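Local coordinates for hypothetical protein (Bacteroides ovatus, PDB 4EPS) that probably forms part of the tip of fimbriae, the filaments on the cell surface that mediate adhesion and biofilm formation, at residues L220-K223 and P224-N228; L241-A244 and E245-E249; N380-K383 and P384-L388; V297-V300 and G301-P305; D58-N61 and N62-F65. All blocks are in the same frame, centred on the assembly; numbering follows the deposited sequence.

Contact 1. Residues L220-K223 and P224-N228; sequences LLRK and PSSEN
Lys223 and Ser226 close a type II beta turn, and the carbonyl oxygen of Lys223 is gripped twice by the same serine. Ser226 N donates to Lys223 O at 3.2 Å, the routine closing bond of the turn. Ser226 OG donates to Lys223 O as well, at 2.7 Å, and reaches it in the carbonyl plane. With chi1 at 52°, OG stands between the backbone N and carbonyl carbon of its own residue and points back to the start of the turn.

The hydroxyl also accepts. Water 1 donates to Ser226 OG at 2.8 Å and accepts from Arg222 NE at 2.9 Å. Arg222 is thus tied to the turn through a water. Its chain bends at chi2 and chi3, which brings the guanidinium round beside the loop. There the NH2 of Arg222 lies 2.9 Å from OD1 of Asn228. OD1 is at the edge of the guanidinium and in its plane, while the amide plane stands nearly perpendicular, at 85°. Asn228 ND2 donates to Asp199 OD2, which anchors that end of the amide.

This is a surface turn joining strands 217-222 and 229-234. Arg222 packs on Leu198 of strand 195-198 and on Val162 of strand 148-174. Ser226 touches Met247 in the loop before strand 251-256.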
# COMPACT_ATOMS: atom_id res chain seq x y z
N LEU A 220 -14.94 -20.28 28.13
CA LEU A 220 -15.13 -20.58 29.54
C LEU A 220 -16.48 -21.22 29.75
O LEU A 220 -17.50 -20.59 29.45
CB LEU A 220 -15.03 -19.28 30.37
CG LEU A 220 -15.18 -19.43 31.88
CD1 LEU A 220 -13.89 -20.02 32.49
CD2 LEU A 220 -15.44 -18.08 32.51
N LEU A 221 -16.50 -22.45 30.27
CA LEU A 221 -17.77 -23.10 30.62
C LEU A 221 -18.37 -22.42 31.85
O LEU A 221 -17.64 -22.07 32.79
CB LEU A 221 -17.57 -24.59 30.92
CG LEU A 221 -17.08 -25.44 29.74
CD1 LEU A 221 -16.44 -26.72 30.25
CD2 LEU A 221 -18.21 -25.72 28.75
N ARG A 222 -19.71 -22.20 31.82
CA ARG A 222 -20.47 -21.56 32.91
C ARG A 222 -21.74 -22.36 33.18
O ARG A 222 -22.24 -23.04 32.29
CB ARG A 222 -20.85 -20.10 32.55
CG ARG A 222 -19.65 -19.15 32.26
CD ARG A 222 -18.82 -18.82 33.49
NE ARG A 222 -19.60 -18.12 34.52
CZ ARG A 222 -19.32 -18.11 35.82
NH1 ARG A 222 -18.29 -18.81 36.28
NH2 ARG A 222 -20.08 -17.43 36.67
N LYS A 223 -22.24 -22.29 34.41
CA LYS A 223 -23.49 -22.99 34.73
C LYS A 223 -24.65 -22.32 34.00
O LYS A 223 -24.68 -21.09 33.92
CB LYS A 223 -23.74 -23.01 36.23
CG LYS A 223 -22.93 -24.06 36.96
CD LYS A 223 -23.15 -23.95 38.46
CE LYS A 223 -22.43 -25.04 39.21
NZ LYS A 223 -22.51 -24.84 40.69
N PRO A 224 -25.58 -23.09 33.41
CA PRO A 224 -26.74 -22.45 32.76
C PRO A 224 -27.50 -21.56 33.75
O PRO A 224 -27.54 -21.86 34.96
CB PRO A 224 -27.60 -23.64 32.32
CG PRO A 224 -26.61 -24.76 32.19
CD PRO A 224 -25.68 -24.56 33.35
N SER A 225 -28.04 -20.43 33.25
CA SER A 225 -28.80 -19.44 34.05
C SER A 225 -27.92 -18.65 35.04
O SER A 225 -28.48 -17.86 35.80
CB SER A 225 -29.98 -20.09 34.79
OG SER A 225 -30.89 -20.63 33.85
N SER A 226 -26.57 -18.78 35.00
CA SER A 226 -25.70 -17.96 35.87
C SER A 226 -25.76 -16.53 35.34
O SER A 226 -26.13 -16.33 34.17
CB SER A 226 -24.28 -18.51 35.93
OG SER A 226 -23.77 -18.69 34.62
N GLU A 227 -25.47 -15.54 36.18
CA GLU A 227 -25.69 -14.14 35.79
C GLU A 227 -24.53 -13.18 36.06
O GLU A 227 -24.72 -11.96 35.96
CB GLU A 227 -26.92 -13.61 36.55
CG GLU A 227 -28.25 -14.20 36.07
CD GLU A 227 -29.47 -13.69 36.82
OE1 GLU A 227 -29.31 -13.11 37.92
OE2 GLU A 227 -30.60 -13.88 36.30
N ASN A 228 -23.34 -13.70 36.35
CA ASN A 228 -22.20 -12.88 36.71
C ASN A 228 -21.70 -11.99 35.58
O ASN A 228 -21.76 -12.35 34.42
CB ASN A 228 -21.03 -13.78 37.15
CG ASN A 228 -21.44 -14.77 38.20
OD1 ASN A 228 -22.13 -15.73 37.90
ND2 ASN A 228 -21.12 -14.51 39.45
O HOH W 1 -22.03 -16.58 34.20

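Contact 2. Residues L241-A244 and E245-E249; sequences LDTA and EKMKE
Thr243 O and Lys246 N, 2.9 Å apart, close a type II beta turn with an N-H...O angle of 156°. The turn leads out of strand 237-242, in a domain whose family is related to transthyretin. Glu245 holds its third position with a positive phi of 71°, as the third residue of such turns does.

The Lys246 side chain runs back toward the strand, and Lys253 and Phe255 of strand 251-256 pack against it. Its CG is anti to the carbonyl carbon (chi1 -58°) and the rest of the chain is extended, which takes the ammonium past the turn to the end of strand 237-242. On the way CG and CE pass the carbonyl of Ala244, with CE 3.7 Å from Ala244 O. The carboxylate of Asp242 stays apart, its OD2 5.5 Å from Lys246 NZ, and its OD1 is held by Gln229.

Thr243 and Met247 are the buried pair of the contact. Met247, a selenomethionine, bends at chi2 and chi3 against Thr243. CG of Met247 lies 3.9 Å from CB of Thr243, and the selenium is 4.0 Å from the same CB. Both residues pack on Val162 of strand 148-174. The hydroxyl of Thr243 is held by the neighbouring loop at Asn228.

At the end of the extended lysine chain, Lys246 NZ donates to Asp242 O at 2.8 Å, in the plane of that carbonyl.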
# COMPACT_ATOMS: atom_id res chain seq x y z
N LEU A 241 -18.43 -8.08 30.39
CA LEU A 241 -19.20 -9.09 29.69
C LEU A 241 -20.35 -9.48 30.59
O LEU A 241 -20.14 -10.14 31.61
CB LEU A 241 -18.32 -10.29 29.32
CG LEU A 241 -16.95 -9.86 28.73
CD1 LEU A 241 -16.01 -11.02 28.65
CD2 LEU A 241 -17.11 -9.11 27.41
N ASP A 242 -21.54 -8.98 30.26
CA ASP A 242 -22.76 -9.27 31.00
C ASP A 242 -23.28 -10.62 30.54
O ASP A 242 -23.79 -10.73 29.42
CB ASP A 242 -23.79 -8.15 30.78
CG ASP A 242 -23.34 -6.84 31.42
OD1 ASP A 242 -23.42 -6.72 32.66
OD2 ASP A 242 -22.84 -5.96 30.68
N THR A 243 -23.11 -11.67 31.36
CA THR A 243 -23.58 -13.02 30.97
C THR A 243 -25.06 -13.23 31.33
O THR A 243 -25.68 -14.19 30.86
CB THR A 243 -22.71 -14.14 31.59
OG1 THR A 243 -23.03 -14.29 32.98
CG2 THR A 243 -21.20 -13.93 31.37
N ALA A 244 -25.63 -12.37 32.18
CA ALA A 244 -27.04 -12.52 32.60
C ALA A 244 -27.96 -12.69 31.39
O ALA A 244 -27.84 -11.95 30.42
CB ALA A 244 -27.47 -11.31 33.43
N GLU A 245 -28.84 -13.69 31.45
CA GLU A 245 -29.87 -14.06 30.45
C GLU A 245 -29.29 -14.67 29.18
O GLU A 245 -30.05 -14.99 28.26
CB GLU A 245 -30.78 -12.86 30.06
CG GLU A 245 -31.21 -11.98 31.23
CD GLU A 245 -31.92 -12.68 32.37
OE1 GLU A 245 -32.34 -13.84 32.19
OE2 GLU A 245 -32.14 -12.03 33.42
N LYS A 246 -27.96 -14.85 29.11
CA LYS A 246 -27.36 -15.36 27.88
C LYS A 246 -26.75 -16.76 28.07
O LYS A 246 -26.13 -17.27 27.14
CB LYS A 246 -26.29 -14.37 27.37
CG LYS A 246 -26.86 -12.97 27.12
CD LYS A 246 -25.78 -11.92 27.05
CE LYS A 246 -26.32 -10.53 27.32
NZ LYS A 246 -25.23 -9.53 27.31
N MSE A 247 -26.92 -17.35 29.27
CA MSE A 247 -26.30 -18.64 29.62
C MSE A 247 -27.29 -19.80 29.49
O MSE A 247 -27.85 -20.27 30.49
CB MSE A 247 -25.71 -18.55 31.04
CG MSE A 247 -24.67 -17.43 31.19
SE MSE A 247 -22.96 -17.97 30.37
CE MSE A 247 -23.13 -17.14 28.60
N LYS A 248 -27.53 -20.23 28.25
CA LYS A 248 -28.46 -21.34 27.96
C LYS A 248 -27.69 -22.65 27.88
O LYS A 248 -26.60 -22.68 27.31
CB LYS A 248 -29.21 -21.09 26.64
CG LYS A 248 -30.28 -20.01 26.73
CD LYS A 248 -31.16 -20.04 25.48
CE LYS A 248 -32.46 -19.29 25.66
NZ LYS A 248 -33.45 -19.64 24.61
N GLU A 249 -28.27 -23.72 28.42
CA GLU A 249 -27.67 -25.06 28.39
C GLU A 249 -27.39 -25.50 26.96
O GLU A 249 -28.25 -25.39 26.09
CB GLU A 249 -28.63 -26.03 29.10
CG GLU A 249 -28.20 -27.48 29.10
CD GLU A 249 -29.28 -28.43 29.60
OE1 GLU A 249 -30.21 -27.97 30.30
OE2 GLU A 249 -29.19 -29.64 29.30

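Contact 3. Residues N380-K383 and P384-L388; sequences NKNK and PLRFL. With SO4 (sulfate ion), chain H.
Asn382 and Lys383 start a short 3-10 turn that Leu385 and Arg386 finish, in the long loop before helix 389-403. Two backbone bonds from residue i+3 to residue i define it. Leu385 N donates to Asn382 O at 3.0 Å, and Arg386 N donates to Lys383 O at 3.2 Å. Water 2 adds a clasp by donating to both Lys383 O and Arg386 O.

Packing contacts surround these bonds. The Pro384 ring, part of the turn, lies against the carbonyl of Asn380, with its CG 3.4 Å from Asn380 O. Leu385 sets its CD1 against the carbonyl of Lys381, 3.7 Å from the oxygen. Lys383 makes a contact of carbon against carbon. Its CG is anti to the backbone N (chi1 -177°), and the chain bends so that CE meets CD1 of Leu388 at 3.5 Å, the two side chains crossing at about a right angle. Leu388 sits at the N-cap position of the helix.

The charged ends find partners beyond the turn. Lys383 NZ forms a salt bridge with Asp375 and also bonds to the carbonyls of Ser369 and Thr371. Arg386 NE pairs with Glu378. The Arg386 side chain runs beside Asn382 in the same direction, with guanidinium and amide planes only 14° apart.

A sulfate, probably from the crystallisation liquor, meets the guanidinium edge with its sulfur in the plane. Arg386 NH1 donates to sulfate O4 and NH2 to sulfate O3, each at 2.8 Å.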
# COMPACT_ATOMS: atom_id res chain seq x y z
N ASN A 380 37.35 -16.67 8.83
CA ASN A 380 37.16 -15.64 9.85
C ASN A 380 36.87 -14.22 9.27
O ASN A 380 36.74 -13.27 10.04
CB ASN A 380 38.35 -15.62 10.80
CG ASN A 380 39.66 -15.25 10.16
OD1 ASN A 380 39.73 -14.49 9.20
ND2 ASN A 380 40.73 -15.72 10.74
N LYS A 381 36.77 -14.09 7.93
CA LYS A 381 36.39 -12.82 7.29
C LYS A 381 34.87 -12.84 7.00
O LYS A 381 34.20 -11.83 7.16
CB LYS A 381 37.19 -12.59 5.99
CG LYS A 381 38.69 -12.43 6.22
CD LYS A 381 39.48 -12.31 4.91
CE LYS A 381 40.18 -13.60 4.53
NZ LYS A 381 41.33 -13.36 3.62
N ASN A 382 34.33 -14.00 6.62
CA ASN A 382 32.91 -14.17 6.27
C ASN A 382 32.00 -14.52 7.45
O ASN A 382 30.90 -13.97 7.57
CB ASN A 382 32.76 -15.26 5.20
CG ASN A 382 33.36 -14.83 3.89
OD1 ASN A 382 33.11 -13.73 3.40
ND2 ASN A 382 34.19 -15.68 3.32
N LYS A 383 32.41 -15.47 8.29
CA LYS A 383 31.57 -15.94 9.42
C LYS A 383 31.10 -14.76 10.34
O LYS A 383 29.90 -14.71 10.62
CB LYS A 383 32.28 -17.04 10.23
CG LYS A 383 31.41 -17.61 11.37
CD LYS A 383 30.26 -18.49 10.89
CE LYS A 383 29.37 -18.97 12.04
NZ LYS A 383 30.08 -19.91 12.96
N PRO A 384 31.94 -13.77 10.74
CA PRO A 384 31.43 -12.67 11.60
C PRO A 384 30.47 -11.71 10.91
O PRO A 384 29.90 -10.85 11.59
CB PRO A 384 32.70 -11.92 12.02
CG PRO A 384 33.83 -12.90 11.79
CD PRO A 384 33.41 -13.65 10.56
N LEU A 385 30.26 -11.84 9.60
CA LEU A 385 29.32 -10.95 8.90
C LEU A 385 27.92 -11.57 8.71
O LEU A 385 27.00 -10.87 8.29
CB LEU A 385 29.89 -10.53 7.54
CG LEU A 385 31.19 -9.65 7.58
CD1 LEU A 385 31.66 -9.28 6.18
CD2 LEU A 385 31.00 -8.39 8.42
N ARG A 386 27.74 -12.84 9.08
CA ARG A 386 26.44 -13.52 8.92
C ARG A 386 25.45 -13.22 10.05
O ARG A 386 25.85 -13.09 11.21
CB ARG A 386 26.62 -15.06 8.85
CG ARG A 386 27.69 -15.55 7.86
CD ARG A 386 27.40 -15.09 6.44
NE ARG A 386 28.32 -15.69 5.47
CZ ARG A 386 28.48 -15.25 4.23
NH1 ARG A 386 27.84 -14.17 3.81
NH2 ARG A 386 29.32 -15.87 3.41
N PHE A 387 24.15 -13.18 9.71
CA PHE A 387 23.07 -12.97 10.69
C PHE A 387 22.79 -14.28 11.38
O PHE A 387 22.14 -15.14 10.78
CB PHE A 387 21.79 -12.49 9.99
CG PHE A 387 21.71 -11.06 9.54
CD1 PHE A 387 22.86 -10.27 9.44
CD2 PHE A 387 20.48 -10.48 9.24
CE1 PHE A 387 22.78 -8.94 9.04
CE2 PHE A 387 20.41 -9.14 8.83
CZ PHE A 387 21.55 -8.38 8.75
N LEU A 388 23.29 -14.47 12.61
CA LEU A 388 23.16 -15.76 13.32
C LEU A 388 22.85 -15.62 14.79
O LEU A 388 23.02 -16.59 15.53
CB LEU A 388 24.50 -16.55 13.16
CG LEU A 388 24.76 -17.10 11.74
CD1 LEU A 388 26.21 -17.52 11.58
CD2 LEU A 388 23.80 -18.25 11.40
S SO4 H . 29.31 -14.20 0.20
O1 SO4 H . 30.36 -13.19 0.04
O2 SO4 H . 28.68 -14.51 -1.10
O3 SO4 H . 29.90 -15.41 0.76
O4 SO4 H . 28.28 -13.66 1.10
O HOH W 2 28.03 -13.73 12.63

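Contact 4. Residues V297-V300 and G301-P305; sequences VCWV and GNPMP
Asn302, whose backbone carbonyl meets the ring of Trp299, also makes a side-chain bond within its own segment. Its OD1 accepts from Met304 N at 3.0 Å. The bond is nearly straight, with an N-H...O angle of 163°, and the donor lies in the plane of the amide carbonyl. This is an Asx turn.

Across the contact the meeting is made by the six-membered part of the Trp299 indole. CG stands anti to the backbone N (chi1 -170°), and the ring reaches forward along the chain. Its CZ3 lies 3.3 Å from Gly301 C. CH2 comes 3.5 Å from Asn302 O, which sits at the ring edge near its plane. Beyond, CZ3 touches the CB of Pro303 at 3.8 Å, an apolar contact. Gly301 has a phi of 141°, a conformation seldom seen in other residues. With no side chain there, the indole lies close against the main chain.

Other parts of the fold hold the same groups. Leu308 and Leu335 touch Trp299, and Pro303 packs on Leu335 and Leu324. A glycerol, probably from the crystallisation liquor, comes within about 3 Å of the Trp299 side chain, between nearest atoms.

Cys298 and Trp299 together face Leu335 of strand 334-338. Strand 293-300 thus has a classic beta bulge near its end, and the Asx turn carries the chain on to helix 305-308.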
# COMPACT_ATOMS: atom_id res chain seq x y z
N VAL A 297 12.19 -1.18 14.35
CA VAL A 297 12.51 -2.11 13.25
C VAL A 297 13.87 -1.69 12.70
O VAL A 297 14.04 -0.53 12.30
CB VAL A 297 11.41 -2.05 12.15
CG1 VAL A 297 11.82 -2.89 10.92
CG2 VAL A 297 10.07 -2.54 12.72
N CYS A 298 14.85 -2.62 12.71
CA CYS A 298 16.21 -2.25 12.28
C CYS A 298 16.65 -2.96 11.01
O CYS A 298 17.70 -2.61 10.45
CB CYS A 298 17.18 -2.50 13.44
SG CYS A 298 17.31 -4.24 13.92
N TRP A 299 15.84 -3.88 10.46
CA TRP A 299 16.19 -4.59 9.22
C TRP A 299 14.91 -5.22 8.69
O TRP A 299 14.12 -5.72 9.48
CB TRP A 299 17.27 -5.66 9.49
CG TRP A 299 17.85 -6.27 8.24
CD1 TRP A 299 18.91 -5.81 7.50
CD2 TRP A 299 17.41 -7.47 7.61
NE1 TRP A 299 19.15 -6.67 6.44
CE2 TRP A 299 18.22 -7.69 6.48
CE3 TRP A 299 16.40 -8.40 7.91
CZ2 TRP A 299 18.10 -8.83 5.68
CZ3 TRP A 299 16.27 -9.53 7.11
CH2 TRP A 299 17.08 -9.71 5.99
N VAL A 300 14.65 -5.13 7.39
CA VAL A 300 13.41 -5.65 6.80
C VAL A 300 13.76 -6.77 5.81
O VAL A 300 14.60 -6.58 4.94
CB VAL A 300 12.58 -4.52 6.11
CG1 VAL A 300 11.33 -5.08 5.38
CG2 VAL A 300 12.18 -3.45 7.12
N GLY A 301 13.11 -7.91 5.96
CA GLY A 301 13.34 -9.05 5.08
C GLY A 301 13.31 -10.35 5.86
O GLY A 301 13.04 -10.35 7.07
N ASN A 302 13.58 -11.46 5.17
CA ASN A 302 13.58 -12.77 5.83
C ASN A 302 15.00 -12.95 6.41
O ASN A 302 15.94 -13.02 5.62
CB ASN A 302 13.20 -13.88 4.81
CG ASN A 302 13.12 -15.26 5.41
OD1 ASN A 302 13.81 -15.58 6.36
ND2 ASN A 302 12.30 -16.13 4.82
N PRO A 303 15.17 -13.04 7.76
CA PRO A 303 16.54 -13.12 8.32
C PRO A 303 17.07 -14.54 8.53
O PRO A 303 18.10 -14.71 9.21
CB PRO A 303 16.40 -12.40 9.65
CG PRO A 303 14.98 -12.77 10.10
CD PRO A 303 14.16 -12.96 8.84
N MSE A 304 16.35 -15.55 8.02
CA MSE A 304 16.82 -16.93 8.19
C MSE A 304 18.10 -17.14 7.40
O MSE A 304 18.17 -16.76 6.22
CB MSE A 304 15.73 -17.93 7.81
CG MSE A 304 14.71 -18.07 8.90
SE MSE A 304 13.03 -18.63 8.21
CE MSE A 304 11.96 -18.21 9.74
N PRO A 305 19.15 -17.71 8.03
CA PRO A 305 20.43 -17.87 7.30
C PRO A 305 20.33 -18.82 6.09
O PRO A 305 21.01 -18.59 5.08
CB PRO A 305 21.39 -18.41 8.37
CG PRO A 305 20.55 -18.99 9.42
CD PRO A 305 19.26 -18.22 9.43

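Contact 5. Residues D58-N61 and N62-F65; sequences DEIN and NMPF. With GOL (glycerol), chain B.
The carboxamides of Asn61 and Asn62 are the flat groups here, and they differ in what they meet. Asn61 keeps its amide near the start of the next residue, with OD1 3.5 Å from Asn62 N. Asn62 turns its amide to a bound glycerol. With CG anti to the backbone N (chi1 -165°), the end of the side chain leads away from 58-61 to the glycerol. Asn62 ND2 donates to glycerol O2 at 2.9 Å, along a nearly straight line (169°). The same amide is held by the protein: ND2 also bonds to the Gln95 carbonyl, and OD1 bonds to the Tyr91 hydroxyl.

The glycerol grips the backbone too. Its O3 donates to Asn61 O at 3.1 Å, so one molecule spans both asparagines. It is probably from the crystallisation liquor, and it is also hydrogen-bonded to the Ser96 carbonyl and the Met98 backbone N.

The apolar part of the contact lies between Ile60 and Met63, a selenomethionine. The Met63 chain bends at chi3, and its CE approaches CG1 of Ile60 at 3.6 Å. The placing of that methyl is doubtful, because it also comes too close to a backbone oxygen. Ile60 itself rests on Leu48 and Ala50 of strand 45-52.

Asn62 has a positive phi of 59°, and with Met63 it faces Leu48 of the paired strand. This is a G1 beta bulge in the antiparallel hairpin of strands 45-52 and 55-67.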
# COMPACT_ATOMS: atom_id res chain seq x y z
N ASP A 58 -27.33 -54.66 36.46
CA ASP A 58 -26.10 -54.81 37.25
C ASP A 58 -24.88 -54.98 36.37
O ASP A 58 -23.79 -54.55 36.76
CB ASP A 58 -26.21 -56.03 38.18
CG ASP A 58 -27.27 -55.94 39.26
OD1 ASP A 58 -27.41 -54.86 39.87
OD2 ASP A 58 -27.91 -56.99 39.55
N GLU A 59 -25.04 -55.62 35.20
CA GLU A 59 -23.94 -55.86 34.28
C GLU A 59 -23.53 -54.59 33.50
O GLU A 59 -22.42 -54.56 33.01
CB GLU A 59 -24.26 -57.02 33.30
CG GLU A 59 -25.41 -56.73 32.33
CD GLU A 59 -25.64 -57.77 31.25
OE1 GLU A 59 -24.79 -57.88 30.33
OE2 GLU A 59 -26.71 -58.42 31.29
N ILE A 60 -24.44 -53.58 33.36
CA ILE A 60 -24.18 -52.32 32.61
C ILE A 60 -24.61 -51.12 33.48
O ILE A 60 -25.63 -50.46 33.24
CB ILE A 60 -24.87 -52.30 31.19
CG1 ILE A 60 -24.64 -53.64 30.40
CG2 ILE A 60 -24.35 -51.09 30.35
CD1 ILE A 60 -25.65 -53.98 29.29
N ASN A 61 -23.83 -50.88 34.53
CA ASN A 61 -24.10 -49.84 35.51
C ASN A 61 -22.85 -49.00 35.64
O ASN A 61 -21.89 -49.42 36.30
CB ASN A 61 -24.51 -50.49 36.85
CG ASN A 61 -25.02 -49.53 37.90
OD1 ASN A 61 -24.84 -48.32 37.82
ND2 ASN A 61 -25.69 -50.06 38.91
N ASN A 62 -22.82 -47.83 34.95
CA ASN A 62 -21.66 -46.94 34.92
C ASN A 62 -20.44 -47.68 34.37
O ASN A 62 -19.35 -47.62 34.93
CB ASN A 62 -21.37 -46.32 36.31
CG ASN A 62 -20.44 -45.15 36.21
OD1 ASN A 62 -20.43 -44.44 35.20
ND2 ASN A 62 -19.59 -44.96 37.21
N MSE A 63 -20.63 -48.41 33.27
CA MSE A 63 -19.55 -49.16 32.65
C MSE A 63 -18.64 -48.22 31.85
O MSE A 63 -19.13 -47.49 30.99
CB MSE A 63 -20.12 -50.27 31.78
CG MSE A 63 -19.08 -51.23 31.25
SE MSE A 63 -19.90 -52.56 30.05
CE MSE A 63 -21.17 -53.08 31.02
N PRO A 64 -17.32 -48.22 32.14
CA PRO A 64 -16.43 -47.28 31.43
C PRO A 64 -15.95 -47.77 30.07
O PRO A 64 -15.62 -48.94 29.89
CB PRO A 64 -15.24 -47.13 32.38
CG PRO A 64 -15.18 -48.46 33.13
CD PRO A 64 -16.59 -49.00 33.18
N PHE A 65 -15.87 -46.83 29.12
CA PHE A 65 -15.31 -47.07 27.79
C PHE A 65 -14.31 -45.98 27.51
O PHE A 65 -14.60 -44.82 27.80
CB PHE A 65 -16.41 -47.12 26.71
CG PHE A 65 -17.21 -48.38 26.79
CD1 PHE A 65 -18.33 -48.47 27.62
CD2 PHE A 65 -16.81 -49.53 26.11
CE1 PHE A 65 -19.05 -49.67 27.74
CE2 PHE A 65 -17.52 -50.72 26.24
CZ PHE A 65 -18.64 -50.78 27.03
C1 GOL B . -21.69 -46.55 40.67
O1 GOL B . -21.05 -45.53 41.43
C2 GOL B . -20.68 -47.57 40.21
O2 GOL B . -19.75 -46.95 39.32
C3 GOL B . -21.38 -48.72 39.52
O3 GOL B . -20.44 -49.67 39.02

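How the contacts relate
The contacts fall into three regions. Contacts 1 and 2 are adjoining turns, their centres 6 Å apart. Asn228 O lies 2.7 Å from Thr243 OG1, and Ser225 N lies 2.8 Å from Met247 O, both probable hydrogen bonds. Contact 5 belongs to the same fimbrillin-like region, its centre about 31 Å from that of contact 1. Contacts 3 and 4 lie across the centre of the chain from contacts 1 and 2. The centres of contacts 3 and 4 are 15 Å apart. They meet where Phe387 stacks edge-to-face with Trp299, CE2 to CE2 at 3.5 Å. Leu388 also packs on Pro305. Contacts 3 and 5 are about 68 Å apart between centres, so their sulfate and glycerol mark separate places.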